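Local coordinates for kallistatin (Homo sapiens, PDB 6F4V), which inhibits the serine protease tissue kallikrein as a serpin, forming a stable equimolar complex with the enzyme upon cleavage at its own reactive site, at residues V197-L210 / L259-P273. Sequence-based numbering, arbitrary orientation.
Sequences VPMMLQDQEHHWYL and LRKRNFYKKLELHLP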
loop_
_atom_site.group_PDB
_atom_site.type_symbol
_atom_site.label_atom_id
_atom_site.label_comp_id
_atom_site.label_asym_id
_atom_site.label_seq_id
_atom_site.Cartn_x
_atom_site.Cartn_y
_atom_site.Cartn_z
ATOM N N VAL A 197 -9.235 22.391 -8.840
ATOM C CA VAL A 197 -9.619 20.974 -8.784
ATOM C C VAL A 197 -11.126 20.867 -8.746
ATOM O O VAL A 197 -11.775 21.720 -8.147
ATOM C CB VAL A 197 -9.020 20.246 -7.548
ATOM C CG1 VAL A 197 -7.539 20.497 -7.452
ATOM C CG2 VAL A 197 -9.669 20.687 -6.249
ATOM N N PRO A 198 -11.685 19.804 -9.351
ATOM C CA PRO A 198 -13.104 19.541 -9.107
ATOM C C PRO A 198 -13.318 19.196 -7.634
ATOM O O PRO A 198 -12.687 18.273 -7.129
ATOM C CB PRO A 198 -13.438 18.352 -10.015
ATOM C CG PRO A 198 -12.222 18.026 -10.783
ATOM C CD PRO A 198 -11.073 18.854 -10.297
ATOM N N MET A 199 -14.132 19.986 -6.963
ATOM C CA MET A 199 -14.441 19.820 -5.570
ATOM C C MET A 199 -15.835 19.248 -5.411
ATOM O O MET A 199 -16.834 19.859 -5.821
ATOM C CB MET A 199 -14.309 21.163 -4.836
ATOM C CG MET A 199 -14.324 21.051 -3.314
ATOM S SD MET A 199 -12.824 20.272 -2.633
ATOM C CE MET A 199 -11.634 21.572 -2.848
ATOM N N MET A 200 -15.897 18.064 -4.818
ATOM C CA MET A 200 -17.161 17.418 -4.496
ATOM C C MET A 200 -17.706 18.061 -3.255
ATOM O O MET A 200 -16.938 18.556 -2.425
ATOM C CB MET A 200 -16.974 15.898 -4.261
ATOM C CG MET A 200 -16.155 15.271 -5.353
ATOM S SD MET A 200 -16.028 13.504 -5.262
ATOM C CE MET A 200 -15.004 13.360 -3.772
ATOM N N LEU A 201 -19.023 18.035 -3.113
ATOM C CA LEU A 201 -19.696 18.639 -1.961
ATOM C C LEU A 201 -20.873 17.774 -1.502
ATOM O O LEU A 201 -21.694 17.369 -2.308
ATOM C CB LEU A 201 -20.200 20.035 -2.331
ATOM C CG LEU A 201 -21.090 20.747 -1.302
ATOM C CD1 LEU A 201 -20.324 20.949 -0.014
ATOM C CD2 LEU A 201 -21.597 22.071 -1.867
ATOM N N GLN A 202 -20.923 17.474 -0.209
ATOM C CA GLN A 202 -22.113 16.959 0.438
ATOM C C GLN A 202 -22.285 17.702 1.743
ATOM O O GLN A 202 -21.313 18.025 2.388
ATOM C CB GLN A 202 -22.107 15.427 0.652
ATOM C CG GLN A 202 -20.997 14.850 1.484
ATOM C CD GLN A 202 -21.146 13.363 1.675
ATOM O OE1 GLN A 202 -21.969 12.917 2.473
ATOM N NE2 GLN A 202 -20.345 12.580 0.955
ATOM N N ASP A 203 -23.538 18.000 2.097
ATOM C CA ASP A 203 -23.842 18.737 3.326
ATOM C C ASP A 203 -25.093 18.282 4.099
ATOM O O ASP A 203 -25.475 18.936 5.075
ATOM C CB ASP A 203 -23.903 20.222 3.028
ATOM C CG ASP A 203 -24.967 20.577 1.982
ATOM O OD1 ASP A 203 -25.802 19.726 1.621
ATOM O OD2 ASP A 203 -24.941 21.711 1.493
ATOM N N GLN A 204 -25.695 17.162 3.718
ATOM C CA GLN A 204 -26.900 16.684 4.411
ATOM C C GLN A 204 -26.632 15.527 5.354
ATOM O O GLN A 204 -27.497 15.188 6.169
ATOM C CB GLN A 204 -28.007 16.311 3.402
ATOM C CG GLN A 204 -28.271 17.329 2.283
ATOM C CD GLN A 204 -28.822 18.673 2.743
ATOM O OE1 GLN A 204 -29.863 19.103 2.266
ATOM N NE2 GLN A 204 -28.119 19.352 3.637
ATOM N N GLU A 205 -25.438 14.931 5.279
ATOM C CA GLU A 205 -25.160 13.705 6.010
ATOM C C GLU A 205 -24.416 13.979 7.308
ATOM O O GLU A 205 -23.727 14.981 7.426
ATOM C CB GLU A 205 -24.305 12.779 5.165
ATOM C CG GLU A 205 -24.928 12.387 3.845
ATOM C CD GLU A 205 -26.185 11.575 4.038
ATOM O OE1 GLU A 205 -26.110 10.519 4.706
ATOM O OE2 GLU A 205 -27.240 12.007 3.537
ATOM N N HIS A 206 -24.583 13.079 8.273
ATOM C CA HIS A 206 -23.697 13.029 9.442
ATOM C C HIS A 206 -22.433 12.301 9.025
ATOM O O HIS A 206 -22.498 11.373 8.236
ATOM C CB HIS A 206 -24.339 12.302 10.610
ATOM C CG HIS A 206 -25.305 13.143 11.393
ATOM N ND1 HIS A 206 -26.281 13.908 10.794
ATOM C CD2 HIS A 206 -25.439 13.340 12.730
ATOM C CE1 HIS A 206 -26.965 14.556 11.726
ATOM N NE2 HIS A 206 -26.478 14.223 12.909
ATOM N N HIS A 207 -21.302 12.729 9.573
ATOM C CA HIS A 207 -20.014 12.081 9.352
ATOM C C HIS A 207 -19.252 11.930 10.657
ATOM O O HIS A 207 -19.536 12.647 11.624
ATOM C CB HIS A 207 -19.201 12.945 8.385
ATOM C CG HIS A 207 -19.584 12.755 6.961
ATOM N ND1 HIS A 207 -19.107 11.709 6.202
ATOM C CD2 HIS A 207 -20.436 13.449 6.170
ATOM C CE1 HIS A 207 -19.631 11.782 4.994
ATOM N NE2 HIS A 207 -20.434 12.831 4.946
ATOM N N TRP A 208 -18.276 11.008 10.666
ATOM C CA TRP A 208 -17.410 10.770 11.807
ATOM C C TRP A 208 -16.203 11.654 11.610
ATOM O O TRP A 208 -15.403 11.405 10.684
ATOM C CB TRP A 208 -16.988 9.304 11.857
ATOM C CG TRP A 208 -18.086 8.392 12.161
ATOM C CD1 TRP A 208 -18.857 7.688 11.275
ATOM C CD2 TRP A 208 -18.546 8.052 13.457
ATOM N NE1 TRP A 208 -19.775 6.920 11.958
ATOM C CE2 TRP A 208 -19.602 7.126 13.301
ATOM C CE3 TRP A 208 -18.164 8.435 14.744
ATOM C CZ2 TRP A 208 -20.299 6.587 14.401
ATOM C CZ3 TRP A 208 -18.853 7.884 15.836
ATOM C CH2 TRP A 208 -19.885 6.968 15.653
ATOM N N TYR A 209 -16.089 12.718 12.407
ATOM C CA TYR A 209 -14.932 13.614 12.315
ATOM C C TYR A 209 -14.628 14.306 13.633
ATOM O O TYR A 209 -15.480 14.397 14.514
ATOM C CB TYR A 209 -15.099 14.661 11.188
ATOM C CG TYR A 209 -16.211 15.674 11.445
ATOM C CD1 TYR A 209 -17.549 15.320 11.286
ATOM C CD2 TYR A 209 -15.914 16.979 11.854
ATOM C CE1 TYR A 209 -18.563 16.236 11.523
ATOM C CE2 TYR A 209 -16.919 17.902 12.105
ATOM C CZ TYR A 209 -18.247 17.516 11.936
ATOM O OH TYR A 209 -19.249 18.420 12.152
ATOM N N LEU A 210 -13.381 14.754 13.763
ATOM C CA LEU A 210 -12.952 15.496 14.937
ATOM C C LEU A 210 -11.962 16.562 14.542
ATOM O O LEU A 210 -11.261 16.442 13.508
ATOM C CB LEU A 210 -12.342 14.569 15.977
ATOM C CG LEU A 210 -11.123 13.748 15.568
ATOM C CD1 LEU A 210 -9.791 14.488 15.683
ATOM C CD2 LEU A 210 -11.098 12.483 16.418
ATOM N N LEU A 259 -13.140 8.244 17.202
ATOM C CA LEU A 259 -14.257 8.211 16.272
ATOM C C LEU A 259 -15.164 6.977 16.425
ATOM O O LEU A 259 -15.839 6.596 15.492
ATOM C CB LEU A 259 -13.765 8.353 14.843
ATOM C CG LEU A 259 -13.104 9.695 14.589
ATOM C CD1 LEU A 259 -12.482 9.722 13.201
ATOM C CD2 LEU A 259 -14.039 10.892 14.783
ATOM N N ARG A 260 -15.154 6.346 17.577
ATOM C CA ARG A 260 -16.145 5.317 17.918
ATOM C C ARG A 260 -17.174 5.860 18.913
ATOM O O ARG A 260 -18.022 5.088 19.366
ATOM C CB ARG A 260 -15.449 4.100 18.510
ATOM C CG ARG A 260 -14.663 3.315 17.482
ATOM C CD ARG A 260 -13.854 2.209 18.130
ATOM N NE ARG A 260 -14.666 1.045 18.514
ATOM C CZ ARG A 260 -15.034 0.711 19.765
ATOM N NH1 ARG A 260 -14.710 1.451 20.833
ATOM N NH2 ARG A 260 -15.768 -0.377 19.959
ATOM N N LYS A 261 -17.079 7.148 19.273
ATOM C CA LYS A 261 -17.975 7.781 20.248
ATOM C C LYS A 261 -18.890 8.670 19.472
ATOM O O LYS A 261 -18.429 9.521 18.697
ATOM C CB LYS A 261 -17.217 8.644 21.252
ATOM C CG LYS A 261 -16.235 7.902 22.142
ATOM C CD LYS A 261 -16.864 7.520 23.476
ATOM C CE LYS A 261 -15.819 7.214 24.546
ATOM N NZ LYS A 261 -15.398 5.788 24.486
ATOM N N ARG A 262 -20.197 8.511 19.708
ATOM C CA ARG A 262 -21.192 9.172 18.901
ATOM C C ARG A 262 -21.182 10.681 18.998
ATOM O O ARG A 262 -21.656 11.327 18.095
ATOM C CB ARG A 262 -22.618 8.624 19.197
ATOM C CG ARG A 262 -23.396 8.234 17.945
ATOM C CD ARG A 262 -24.807 8.827 17.878
ATOM N NE ARG A 262 -25.402 9.166 19.194
ATOM C CZ ARG A 262 -26.322 8.468 19.879
ATOM N NH1 ARG A 262 -26.859 7.321 19.443
ATOM N NH2 ARG A 262 -26.720 8.951 21.049
ATOM N N ASN A 263 -20.588 11.271 20.027
ATOM C CA ASN A 263 -20.394 12.726 20.013
ATOM C C ASN A 263 -19.488 13.245 18.887
ATOM O O ASN A 263 -19.484 14.444 18.623
ATOM C CB ASN A 263 -19.936 13.267 21.360
ATOM C CG ASN A 263 -18.481 13.108 21.583
ATOM O OD1 ASN A 263 -17.714 14.076 21.451
ATOM N ND2 ASN A 263 -18.059 11.883 21.912
ATOM N N PHE A 264 -18.755 12.353 18.206
ATOM C CA PHE A 264 -18.007 12.746 17.009
ATOM C C PHE A 264 -18.723 12.394 15.704
ATOM O O PHE A 264 -18.137 12.471 14.633
ATOM C CB PHE A 264 -16.579 12.179 17.092
ATOM C CG PHE A 264 -15.765 12.795 18.198
ATOM C CD1 PHE A 264 -15.328 14.109 18.099
ATOM C CD2 PHE A 264 -15.442 12.081 19.334
ATOM C CE1 PHE A 264 -14.588 14.696 19.127
ATOM C CE2 PHE A 264 -14.706 12.656 20.367
ATOM C CZ PHE A 264 -14.268 13.966 20.258
ATOM N N TYR A 265 -20.016 12.066 15.783
ATOM C CA TYR A 265 -20.842 11.813 14.611
ATOM C C TYR A 265 -21.817 12.964 14.513
ATOM O O TYR A 265 -22.784 13.025 15.266
ATOM C CB TYR A 265 -21.542 10.475 14.752
ATOM C CG TYR A 265 -22.335 10.014 13.561
ATOM C CD1 TYR A 265 -21.691 9.582 12.400
ATOM C CD2 TYR A 265 -23.742 9.946 13.606
ATOM C CE1 TYR A 265 -22.410 9.127 11.305
ATOM C CE2 TYR A 265 -24.476 9.489 12.515
ATOM C CZ TYR A 265 -23.798 9.079 11.365
ATOM O OH TYR A 265 -24.494 8.628 10.283
ATOM N N LYS A 266 -21.525 13.895 13.615
ATOM C CA LYS A 266 -22.252 15.160 13.517
ATOM C C LYS A 266 -22.519 15.490 12.063
ATOM O O LYS A 266 -21.827 14.983 11.160
ATOM C CB LYS A 266 -21.436 16.300 14.129
ATOM C CG LYS A 266 -21.136 16.171 15.622
ATOM C CD LYS A 266 -22.398 16.396 16.454
ATOM C CE LYS A 266 -22.160 16.156 17.942
ATOM N NZ LYS A 266 -21.037 16.996 18.435
ATOM N N LYS A 267 -23.492 16.380 11.831
ATOM C CA LYS A 267 -23.704 16.923 10.489
ATOM C C LYS A 267 -22.415 17.622 10.049
ATOM O O LYS A 267 -21.674 18.204 10.854
ATOM C CB LYS A 267 -24.934 17.858 10.377
ATOM C CG LYS A 267 -25.321 18.139 8.918
ATOM C CD LYS A 267 -26.677 18.839 8.724
ATOM C CE LYS A 267 -27.799 17.863 8.352
ATOM N NZ LYS A 267 -29.014 18.536 7.788
ATOM N N LEU A 268 -22.104 17.456 8.774
ATOM C CA LEU A 268 -20.900 18.015 8.215
ATOM C C LEU A 268 -21.148 18.571 6.831
ATOM O O LEU A 268 -21.735 17.904 5.984
ATOM C CB LEU A 268 -19.840 16.935 8.114
ATOM C CG LEU A 268 -18.503 17.317 7.502
ATOM C CD1 LEU A 268 -17.795 18.281 8.410
ATOM C CD2 LEU A 268 -17.628 16.082 7.297
ATOM N N GLU A 269 -20.623 19.758 6.596
ATOM C CA GLU A 269 -20.472 20.272 5.253
ATOM C C GLU A 269 -19.071 19.877 4.791
ATOM O O GLU A 269 -18.098 20.372 5.336
ATOM C CB GLU A 269 -20.639 21.787 5.251
ATOM C CG GLU A 269 -20.573 22.430 3.880
ATOM C CD GLU A 269 -20.412 23.947 3.994
ATOM O OE1 GLU A 269 -21.054 24.525 4.893
ATOM O OE2 GLU A 269 -19.625 24.560 3.240
ATOM N N LEU A 270 -18.997 18.988 3.802
ATOM C CA LEU A 270 -17.742 18.338 3.396
ATOM C C LEU A 270 -17.418 18.694 1.962
ATOM O O LEU A 270 -18.208 18.422 1.065
ATOM C CB LEU A 270 -17.882 16.812 3.523
ATOM C CG LEU A 270 -16.729 15.960 3.002
ATOM C CD1 LEU A 270 -15.424 16.338 3.685
ATOM C CD2 LEU A 270 -17.040 14.501 3.239
ATOM N N HIS A 271 -16.272 19.313 1.754
ATOM C CA HIS A 271 -15.758 19.600 0.429
ATOM C C HIS A 271 -14.538 18.737 0.259
ATOM O O HIS A 271 -13.586 18.877 1.029
ATOM C CB HIS A 271 -15.343 21.072 0.305
ATOM C CG HIS A 271 -16.423 22.041 0.670
ATOM N ND1 HIS A 271 -17.062 22.836 -0.261
ATOM C CD2 HIS A 271 -16.967 22.354 1.870
ATOM C CE1 HIS A 271 -17.963 23.590 0.354
ATOM N NE2 HIS A 271 -17.913 23.323 1.650
ATOM N N LEU A 272 -14.551 17.862 -0.741
ATOM C CA LEU A 272 -13.494 16.876 -0.919
ATOM C C LEU A 272 -13.192 16.799 -2.390
ATOM O O LEU A 272 -14.125 16.680 -3.182
ATOM C CB LEU A 272 -13.928 15.528 -0.377
ATOM C CG LEU A 272 -12.916 14.358 -0.426
ATOM C CD1 LEU A 272 -11.757 14.592 0.537
ATOM C CD2 LEU A 272 -13.624 13.041 -0.107
ATOM N N PRO A 273 -11.911 16.895 -2.783
ATOM C CA PRO A 273 -11.693 16.883 -4.214
ATOM C C PRO A 273 -11.944 15.537 -4.844
ATOM O O PRO A 273 -11.767 14.487 -4.200
ATOM C CB PRO A 273 -10.220 17.287 -4.384
ATOM C CG PRO A 273 -9.731 17.669 -3.031
ATOM C CD PRO A 273 -10.665 17.106 -2.029
HETATM O O HOH W 1 -22.597 15.737 4.541
#
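Trp208 lies between Tyr265 and Leu259, just past the end of helix 249-258: Tyr265 CB sits over the centroid of its six-membered ring at 3.8 Å, and on the other side Leu259 O approaches Trp208 CE3 at 3.1 Å, above the outer part of that ring. A broad, flat indole suits a place with neighbours on both sides. Tyr265 in turn takes His206 CB over its own face, 3.6 Å from the ring centroid; with CG anti to the backbone N (chi1 -175°), its ring reaches between His206 and Trp208. With an alanine at Trp208, Tyr265 would probably lose its cover on that flank and Arg221 its cation-pi partner. Tyr209, buried, places its ring under Leu268 CD1, a CH-pi contact, while its hydroxyl donates to Lys267 O at 2.8 Å, a bond an apolar ring could not make. Leu268 CD2 meanwhile packs on His207 CB, so one branched leucine serves two aromatic neighbours. Leu201 CD1 likewise covers the face of His271, whose NE2 donates to Glu269 OE2 at 2.6 Å.

Toward the solvent the packing is looser. Lys267 lays its aliphatic chain along the turn at Asp203 and Gln204, and a water accepts from Glu205 N and donates to Leu268 O where the two antiparallel ladders are out of step by one residue.

Both segments thus pass together from one sheet to the next: 206-211 lies between strands 217-223 and 265-267, 193-202 between 183-188 and 269-282. A strand of another protein chain pairs along Glu269-His271, and Phe264 touches the bound sulfated glycan, whose pocket includes Arg254 and Leu258 of helix 249-258.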